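Local coordinates for folylpolyglutamate synthase (FolC) (Helicobacter pylori, PDB 6K8C), which probably adds glutamate to dihydropteroate and then further glutamates to reduced folates, at the expense of ATP, in folate biosynthesis, at residues K48-K58 with K156-Y167; N73-S81 with L132-A143. All coordinates share one frame; numbering follows the deposited sequence.

Contact 1 (K48-K58 with K156-Y167)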
# COMPACT_ATOMS: atom_id res chain seq x y z
N LYS A 48 -10.11 16.41 7.29
CA LYS A 48 -11.05 15.60 6.53
C LYS A 48 -10.40 14.26 6.21
O LYS A 48 -9.24 14.22 5.77
CB LYS A 48 -11.49 16.32 5.26
CG LYS A 48 -12.34 17.56 5.54
CD LYS A 48 -12.76 18.26 4.25
CE LYS A 48 -13.40 19.62 4.52
NZ LYS A 48 -14.46 19.54 5.56
N VAL A 49 -11.11 13.17 6.46
CA VAL A 49 -10.54 11.83 6.41
C VAL A 49 -10.99 11.15 5.14
O VAL A 49 -12.19 11.05 4.87
CB VAL A 49 -10.95 11.01 7.65
CG1 VAL A 49 -10.63 9.52 7.43
CG2 VAL A 49 -10.26 11.54 8.89
N ILE A 50 -10.04 10.64 4.37
CA ILE A 50 -10.32 9.88 3.15
C ILE A 50 -9.94 8.42 3.41
O ILE A 50 -8.78 8.12 3.67
CB ILE A 50 -9.57 10.44 1.94
CG1 ILE A 50 -10.00 11.89 1.69
CG2 ILE A 50 -9.86 9.59 0.71
CD1 ILE A 50 -8.98 12.90 2.11
N HIS A 51 -10.92 7.53 3.34
CA HIS A 51 -10.72 6.12 3.63
C HIS A 51 -10.45 5.38 2.33
O HIS A 51 -11.34 5.28 1.47
CB HIS A 51 -11.96 5.56 4.34
CG HIS A 51 -11.71 4.30 5.12
ND1 HIS A 51 -12.72 3.44 5.47
CD2 HIS A 51 -10.57 3.77 5.62
CE1 HIS A 51 -12.22 2.42 6.16
NE2 HIS A 51 -10.91 2.60 6.26
N VAL A 52 -9.25 4.84 2.18
CA VAL A 52 -8.86 4.08 0.99
C VAL A 52 -9.04 2.60 1.29
O VAL A 52 -8.37 2.04 2.17
CB VAL A 52 -7.42 4.40 0.57
CG1 VAL A 52 -7.05 3.63 -0.69
CG2 VAL A 52 -7.25 5.90 0.34
N VAL A 53 -9.94 1.95 0.55
CA VAL A 53 -10.34 0.56 0.77
C VAL A 53 -10.26 -0.18 -0.55
O VAL A 53 -10.68 0.34 -1.59
CB VAL A 53 -11.77 0.49 1.36
CG1 VAL A 53 -12.24 -0.96 1.45
CG2 VAL A 53 -11.82 1.15 2.73
N GLY A 54 -9.74 -1.40 -0.52
CA GLY A 54 -9.68 -2.20 -1.72
C GLY A 54 -8.60 -3.27 -1.61
O GLY A 54 -8.01 -3.48 -0.56
N THR A 55 -8.36 -3.93 -2.74
CA THR A 55 -7.35 -4.99 -2.81
C THR A 55 -6.08 -4.54 -3.52
O THR A 55 -4.98 -4.72 -2.98
CB THR A 55 -7.92 -6.23 -3.50
OG1 THR A 55 -9.08 -6.68 -2.80
CG2 THR A 55 -6.88 -7.34 -3.54
N ASN A 56 -6.21 -3.96 -4.70
CA ASN A 56 -5.07 -3.54 -5.50
C ASN A 56 -5.06 -2.03 -5.65
O ASN A 56 -6.11 -1.38 -5.65
CB ASN A 56 -5.10 -4.20 -6.88
CG ASN A 56 -5.04 -5.71 -6.80
OD1 ASN A 56 -4.25 -6.27 -6.05
ND2 ASN A 56 -5.88 -6.38 -7.58
N GLY A 57 -3.85 -1.48 -5.76
CA GLY A 57 -3.69 -0.07 -6.05
C GLY A 57 -3.99 0.89 -4.92
O GLY A 57 -4.13 2.08 -5.17
N LYS A 58 -4.11 0.40 -3.67
CA LYS A 58 -4.37 1.31 -2.56
C LYS A 58 -3.23 2.31 -2.39
O LYS A 58 -3.46 3.51 -2.23
CB LYS A 58 -4.58 0.52 -1.26
CG LYS A 58 -5.93 -0.20 -1.18
CD LYS A 58 -6.29 -0.55 0.26
CE LYS A 58 -5.31 -1.55 0.86
NZ LYS A 58 -5.03 -2.69 -0.06
N LYS A 156 -14.39 9.02 11.75
CA LYS A 156 -15.40 9.60 10.89
C LYS A 156 -14.78 9.95 9.54
O LYS A 156 -13.65 10.44 9.47
CB LYS A 156 -16.03 10.84 11.53
CG LYS A 156 -17.17 10.53 12.48
CD LYS A 156 -17.66 11.78 13.21
CE LYS A 156 -18.37 11.42 14.51
NZ LYS A 156 -18.72 12.63 15.30
N LYS A 157 -15.50 9.66 8.47
CA LYS A 157 -14.95 9.76 7.13
C LYS A 157 -15.68 10.83 6.33
O LYS A 157 -16.91 10.93 6.38
CB LYS A 157 -15.03 8.41 6.40
CG LYS A 157 -16.40 7.78 6.40
CD LYS A 157 -16.40 6.50 5.58
CE LYS A 157 -15.53 5.44 6.22
NZ LYS A 157 -16.33 4.50 7.05
N THR A 158 -14.90 11.63 5.61
CA THR A 158 -15.46 12.54 4.61
C THR A 158 -15.74 11.80 3.31
O THR A 158 -16.76 12.06 2.65
CB THR A 158 -14.49 13.69 4.37
OG1 THR A 158 -14.13 14.28 5.62
CG2 THR A 158 -15.10 14.74 3.46
N LEU A 159 -14.86 10.88 2.93
CA LEU A 159 -14.92 10.26 1.62
C LEU A 159 -14.28 8.89 1.70
O LEU A 159 -13.27 8.72 2.40
CB LEU A 159 -14.20 11.12 0.58
CG LEU A 159 -14.05 10.60 -0.84
CD1 LEU A 159 -15.40 10.65 -1.55
CD2 LEU A 159 -13.01 11.44 -1.57
N SER A 160 -14.86 7.91 1.01
CA SER A 160 -14.22 6.62 0.80
C SER A 160 -13.81 6.50 -0.66
O SER A 160 -14.52 6.96 -1.56
CB SER A 160 -15.17 5.47 1.17
OG SER A 160 -15.56 5.55 2.53
N VAL A 161 -12.65 5.89 -0.89
CA VAL A 161 -12.19 5.56 -2.24
C VAL A 161 -12.04 4.05 -2.30
O VAL A 161 -11.22 3.47 -1.59
CB VAL A 161 -10.87 6.26 -2.59
CG1 VAL A 161 -10.40 5.81 -3.97
CG2 VAL A 161 -11.04 7.77 -2.54
N PHE A 162 -12.84 3.40 -3.15
CA PHE A 162 -12.78 1.95 -3.31
C PHE A 162 -11.95 1.64 -4.54
O PHE A 162 -12.41 1.81 -5.67
CB PHE A 162 -14.18 1.35 -3.40
CG PHE A 162 -14.95 1.43 -2.10
CD1 PHE A 162 -14.63 0.59 -1.05
CD2 PHE A 162 -15.96 2.36 -1.94
CE1 PHE A 162 -15.33 0.66 0.16
CE2 PHE A 162 -16.66 2.44 -0.74
CZ PHE A 162 -16.34 1.59 0.31
N THR A 163 -10.71 1.20 -4.31
CA THR A 163 -9.85 0.72 -5.38
C THR A 163 -10.31 -0.68 -5.80
O THR A 163 -11.23 -1.24 -5.20
CB THR A 163 -8.39 0.76 -4.91
OG1 THR A 163 -8.13 -0.30 -3.99
CG2 THR A 163 -8.09 2.09 -4.24
N PRO A 164 -9.74 -1.25 -6.87
CA PRO A 164 -10.24 -2.55 -7.35
C PRO A 164 -10.15 -3.65 -6.29
O PRO A 164 -9.14 -3.80 -5.60
CB PRO A 164 -9.34 -2.85 -8.55
CG PRO A 164 -9.03 -1.49 -9.09
CD PRO A 164 -8.81 -0.65 -7.85
N ILE A 165 -11.23 -4.42 -6.17
CA ILE A 165 -11.38 -5.46 -5.16
C ILE A 165 -11.27 -6.82 -5.84
O ILE A 165 -11.89 -7.07 -6.88
CB ILE A 165 -12.73 -5.34 -4.43
CG1 ILE A 165 -12.80 -4.02 -3.64
CG2 ILE A 165 -12.96 -6.52 -3.50
CD1 ILE A 165 -14.21 -3.56 -3.36
N ASP A 166 -10.49 -7.72 -5.23
CA ASP A 166 -10.23 -9.03 -5.80
C ASP A 166 -9.96 -10.01 -4.66
O ASP A 166 -10.08 -9.67 -3.48
CB ASP A 166 -9.05 -8.97 -6.79
CG ASP A 166 -9.17 -10.00 -7.90
OD1 ASP A 166 -9.92 -10.98 -7.73
OD2 ASP A 166 -8.52 -9.81 -8.95
N TYR A 167 -9.61 -11.24 -5.02
CA TYR A 167 -9.32 -12.28 -4.04
C TYR A 167 -8.04 -11.98 -3.27
O TYR A 167 -7.06 -11.50 -3.84
CB TYR A 167 -9.21 -13.65 -4.72
CG TYR A 167 -10.54 -14.18 -5.22
CD1 TYR A 167 -11.47 -14.72 -4.33
CD2 TYR A 167 -10.87 -14.13 -6.56
CE1 TYR A 167 -12.68 -15.20 -4.78
CE2 TYR A 167 -12.08 -14.61 -7.02
CZ TYR A 167 -12.99 -15.15 -6.12
OH TYR A 167 -14.20 -15.63 -6.57
O HOH W 1 -15.25 3.16 3.93
O HOH W 2 -8.77 -8.28 -0.88
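Parallel strands 48-53 and 159-162 pair side by side in the Mur ligase middle domain, a P-loop NTPase fold, and the contact runs on past the strand ends into the P-loop between strand 48-53 and helix 58-70. The short segments cross at only 20°, and the middle rungs of the ladder are nearly straight, as at Val53 N to Val161 O, 2.9 Å with an N-H...O angle of 177°. Ile50 CG2 lies beside Val161 CG2 (3.9 Å) on the face packed by helix 241-254. On the other face Val53 CG1 meets the Phe162 ring at CE1, while Val53 CG2 covers the centre of one face of the His51 ring. A water joins His51 ND1 to Ser160 OG, and NE2 bonds to Thr152, fixing the rotation of the imidazole. Beyond the strands, Pro164 O accepts from both Thr55 N and Asn56 N. Thr55 OG1 takes a nearly straight bond from Asp166 N (3.0 Å). Gly57, at the N-cap of the helix, donates through N to a citrate probably from the crystallisation liquor. Thr163 OG1, held between its backbone N and carbonyl carbon (chi1 74°), is turned to this loop and donates to Asn56 O at 2.8 Å, from above the carbonyl plane.

Contact 2 (N73-S81 with L132-A143)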
# COMPACT_ATOMS: atom_id res chain seq x y z
N ASN A 73 -1.16 23.31 -1.40
CA ASN A 73 -0.70 23.87 -0.13
C ASN A 73 -1.56 23.38 1.04
O ASN A 73 -1.81 24.12 1.99
CB ASN A 73 -0.64 25.40 -0.17
CG ASN A 73 0.32 25.97 0.85
OD1 ASN A 73 1.27 25.31 1.27
ND2 ASN A 73 0.06 27.20 1.27
N PHE A 74 -2.01 22.14 0.96
CA PHE A 74 -2.71 21.51 2.08
C PHE A 74 -1.75 20.60 2.84
O PHE A 74 -0.85 19.99 2.25
CB PHE A 74 -3.92 20.71 1.61
CG PHE A 74 -5.09 21.55 1.20
CD1 PHE A 74 -5.69 22.42 2.10
CD2 PHE A 74 -5.60 21.46 -0.08
CE1 PHE A 74 -6.77 23.20 1.72
CE2 PHE A 74 -6.68 22.24 -0.47
CZ PHE A 74 -7.27 23.10 0.43
N LYS A 75 -1.95 20.53 4.15
CA LYS A 75 -1.21 19.61 5.00
C LYS A 75 -1.92 18.26 4.99
O LYS A 75 -3.12 18.19 5.31
CB LYS A 75 -1.08 20.16 6.41
CG LYS A 75 -0.14 21.35 6.52
CD LYS A 75 0.20 21.67 7.97
CE LYS A 75 -0.07 23.13 8.31
NZ LYS A 75 -0.71 23.28 9.64
N VAL A 76 -1.21 17.20 4.62
CA VAL A 76 -1.80 15.89 4.43
C VAL A 76 -0.91 14.83 5.06
O VAL A 76 0.32 14.86 4.91
CB VAL A 76 -2.01 15.56 2.93
CG1 VAL A 76 -2.78 14.25 2.76
CG2 VAL A 76 -2.72 16.70 2.22
N LEU A 77 -1.52 13.87 5.75
CA LEU A 77 -0.84 12.67 6.19
C LEU A 77 -1.42 11.47 5.45
O LEU A 77 -2.64 11.28 5.44
CB LEU A 77 -0.96 12.45 7.70
CG LEU A 77 -0.05 11.32 8.19
CD1 LEU A 77 0.53 11.69 9.54
CD2 LEU A 77 -0.78 9.98 8.27
N HIS A 78 -0.54 10.66 4.87
CA HIS A 78 -0.93 9.43 4.18
C HIS A 78 -0.47 8.25 5.02
O HIS A 78 0.74 8.04 5.20
CB HIS A 78 -0.33 9.37 2.78
CG HIS A 78 -0.79 8.20 1.98
ND1 HIS A 78 -0.09 7.70 0.90
CD2 HIS A 78 -1.90 7.42 2.09
CE1 HIS A 78 -0.75 6.68 0.38
NE2 HIS A 78 -1.85 6.49 1.08
N PHE A 79 -1.43 7.48 5.51
CA PHE A 79 -1.18 6.34 6.39
C PHE A 79 -1.33 5.06 5.58
O PHE A 79 -2.41 4.80 5.05
CB PHE A 79 -2.18 6.37 7.55
CG PHE A 79 -2.12 5.16 8.45
CD1 PHE A 79 -0.97 4.86 9.16
CD2 PHE A 79 -3.24 4.36 8.61
CE1 PHE A 79 -0.93 3.77 10.00
CE2 PHE A 79 -3.21 3.26 9.45
CZ PHE A 79 -2.06 2.97 10.15
N THR A 80 -0.26 4.27 5.48
CA THR A 80 -0.27 3.06 4.66
C THR A 80 0.22 1.87 5.49
O THR A 80 0.72 2.03 6.60
CB THR A 80 0.62 3.21 3.42
OG1 THR A 80 1.97 3.44 3.83
CG2 THR A 80 0.14 4.36 2.57
N SER A 81 0.07 0.67 4.93
CA SER A 81 0.57 -0.53 5.59
C SER A 81 0.74 -1.61 4.54
O SER A 81 0.05 -1.59 3.52
CB SER A 81 -0.39 -0.99 6.70
OG SER A 81 -1.58 -1.52 6.15
N LEU A 132 -0.13 12.14 14.61
CA LEU A 132 0.73 12.86 13.68
C LEU A 132 -0.04 13.81 12.77
O LEU A 132 0.54 14.78 12.28
CB LEU A 132 1.51 11.86 12.82
CG LEU A 132 2.56 11.04 13.56
CD1 LEU A 132 3.10 9.94 12.66
CD2 LEU A 132 3.68 11.94 14.05
N ALA A 133 -1.33 13.56 12.55
CA ALA A 133 -2.15 14.36 11.64
C ALA A 133 -2.99 15.40 12.37
O ALA A 133 -3.91 15.97 11.76
CB ALA A 133 -3.06 13.45 10.81
N LYS A 134 -2.68 15.68 13.64
CA LYS A 134 -3.47 16.59 14.46
C LYS A 134 -3.74 17.92 13.75
O LYS A 134 -4.86 18.45 13.82
CB LYS A 134 -2.76 16.83 15.79
CG LYS A 134 -3.45 17.81 16.72
CD LYS A 134 -2.49 18.27 17.82
CE LYS A 134 -3.20 18.49 19.14
NZ LYS A 134 -4.39 19.38 18.98
N ASP A 135 -2.73 18.47 13.08
CA ASP A 135 -2.85 19.77 12.43
C ASP A 135 -2.88 19.67 10.91
O ASP A 135 -2.55 20.64 10.22
CB ASP A 135 -1.71 20.69 12.87
CG ASP A 135 -1.70 20.94 14.36
OD1 ASP A 135 -2.77 21.29 14.91
OD2 ASP A 135 -0.64 20.76 14.99
N CYS A 136 -3.28 18.52 10.38
CA CYS A 136 -3.36 18.34 8.93
C CYS A 136 -4.72 18.79 8.41
O CYS A 136 -5.72 18.80 9.13
CB CYS A 136 -3.13 16.88 8.55
SG CYS A 136 -1.41 16.39 8.61
N ASP A 137 -4.74 19.17 7.13
CA ASP A 137 -6.01 19.45 6.48
C ASP A 137 -6.70 18.18 6.03
O ASP A 137 -7.94 18.11 6.03
CB ASP A 137 -5.78 20.38 5.28
CG ASP A 137 -5.14 21.69 5.68
OD1 ASP A 137 -5.79 22.45 6.43
OD2 ASP A 137 -4.00 21.96 5.27
N TYR A 138 -5.94 17.16 5.64
CA TYR A 138 -6.49 15.92 5.12
C TYR A 138 -5.71 14.75 5.69
O TYR A 138 -4.49 14.84 5.87
CB TYR A 138 -6.45 15.87 3.58
CG TYR A 138 -7.38 16.88 2.94
CD1 TYR A 138 -8.70 16.57 2.66
CD2 TYR A 138 -6.92 18.16 2.61
CE1 TYR A 138 -9.55 17.49 2.07
CE2 TYR A 138 -7.76 19.09 2.03
CZ TYR A 138 -9.07 18.75 1.76
OH TYR A 138 -9.91 19.68 1.18
N LEU A 139 -6.42 13.67 5.98
CA LEU A 139 -5.83 12.42 6.42
C LEU A 139 -6.27 11.34 5.44
O LEU A 139 -7.46 11.01 5.38
CB LEU A 139 -6.25 12.09 7.85
CG LEU A 139 -5.84 10.71 8.37
CD1 LEU A 139 -4.33 10.54 8.32
CD2 LEU A 139 -6.37 10.49 9.78
N VAL A 140 -5.33 10.83 4.65
CA VAL A 140 -5.59 9.76 3.70
C VAL A 140 -5.25 8.45 4.40
O VAL A 140 -4.08 8.16 4.65
CB VAL A 140 -4.80 9.93 2.39
CG1 VAL A 140 -5.19 8.85 1.38
CG2 VAL A 140 -5.06 11.31 1.79
N LEU A 141 -6.28 7.68 4.72
CA LEU A 141 -6.21 6.58 5.68
C LEU A 141 -6.46 5.27 4.94
O LEU A 141 -7.59 4.98 4.53
CB LEU A 141 -7.25 6.79 6.78
CG LEU A 141 -7.11 6.14 8.15
CD1 LEU A 141 -5.94 6.73 8.92
CD2 LEU A 141 -8.41 6.33 8.92
N GLU A 142 -5.41 4.47 4.77
CA GLU A 142 -5.53 3.18 4.11
C GLU A 142 -6.03 2.13 5.09
O GLU A 142 -5.50 2.00 6.20
CB GLU A 142 -4.18 2.77 3.54
CG GLU A 142 -4.20 1.51 2.69
CD GLU A 142 -2.81 1.14 2.22
OE1 GLU A 142 -2.26 0.14 2.72
OE2 GLU A 142 -2.26 1.87 1.37
N ALA A 143 -7.06 1.39 4.69
CA ALA A 143 -7.57 0.33 5.54
C ALA A 143 -6.57 -0.81 5.64
O ALA A 143 -5.80 -1.08 4.71
CB ALA A 143 -8.91 -0.19 5.00
O HOH W 3 -3.30 4.13 0.39
O HOH W 4 -2.74 1.45 6.55
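The Phe74 ring receives the edge of Tyr138 on one face and Asp137 OD2 at its edge, in plane. This T-shaped pair, with centroids 5.2 Å apart and planes at 78°, stands at the start of two parallel neighbours, strands 76-79 and 138-142, in the central sheet of the P-loop-type middle domain. Tyr138 CE2 touches the Phe74 face toward its rim, and Leu255 packs on both rings. At the His78 ring, Val140 O and a water lie at the edge, and Thr80 CG2 sits over one face. The ring is fixed at both nitrogens: ND1 bonds to Arg63, and the water links NE2 to Glu142 OE2.

Asp137 OD2 takes Lys75 N on its anti lone pair at 2.7 Å, nearly straight (171°). Lys75 O in turn accepts from Asp137 N and Tyr138 N, so backbone and carboxylate together lock this end of the register. The lysine chain runs alongside the type I turn 133-136, where NZ donates to Asp135 O.

Leu77, with CG anti to the backbone N (chi1 -171°), inserts between the strand and the end of helix 121-132. Its CD2 branch lies beside Leu139 CD1 (3.6 Å), while CD1 presses on Leu132 CB at 3.4 Å, tighter than usual for carbons. Phe79 CD2 meets Leu141 CD1 on the same face, which helix 121-132 covers. Val76 CG1 and Val140 CG2 touch on the other, against helix 58-70. At the C-terminal end the Glu142 chain is extended, with CG anti to the backbone N, and reaches across to the neighbouring loop. There Ser81 N donates to Glu142 OE1 at 3.3 Å, from well above the carboxylate plane.

Contacts 1 and 2 are laid edge to edge in one sheet, with centres about 14 Å apart. Strand 48-53 is flanked by strand 138-142 of contact 2 and by strand 159-162, its partner within contact 1. The join is probably hydrogen-bonded, since Ile50 N lies 2.8 Å from Leu139 O and Ile50 O 2.7 Å from Leu141 N. His51 also packs on contact 2, through CD2 against Leu141 O at 3.4 Å. In sequence contact 2 is nested within the loop closed by contact 1. Helix 58-70, which follows Gly57 of contact 1, packs over contact 2, where Lys58 touches Glu142; the citrate, probably from the crystallisation liquor, may mark a pocket at Gly57.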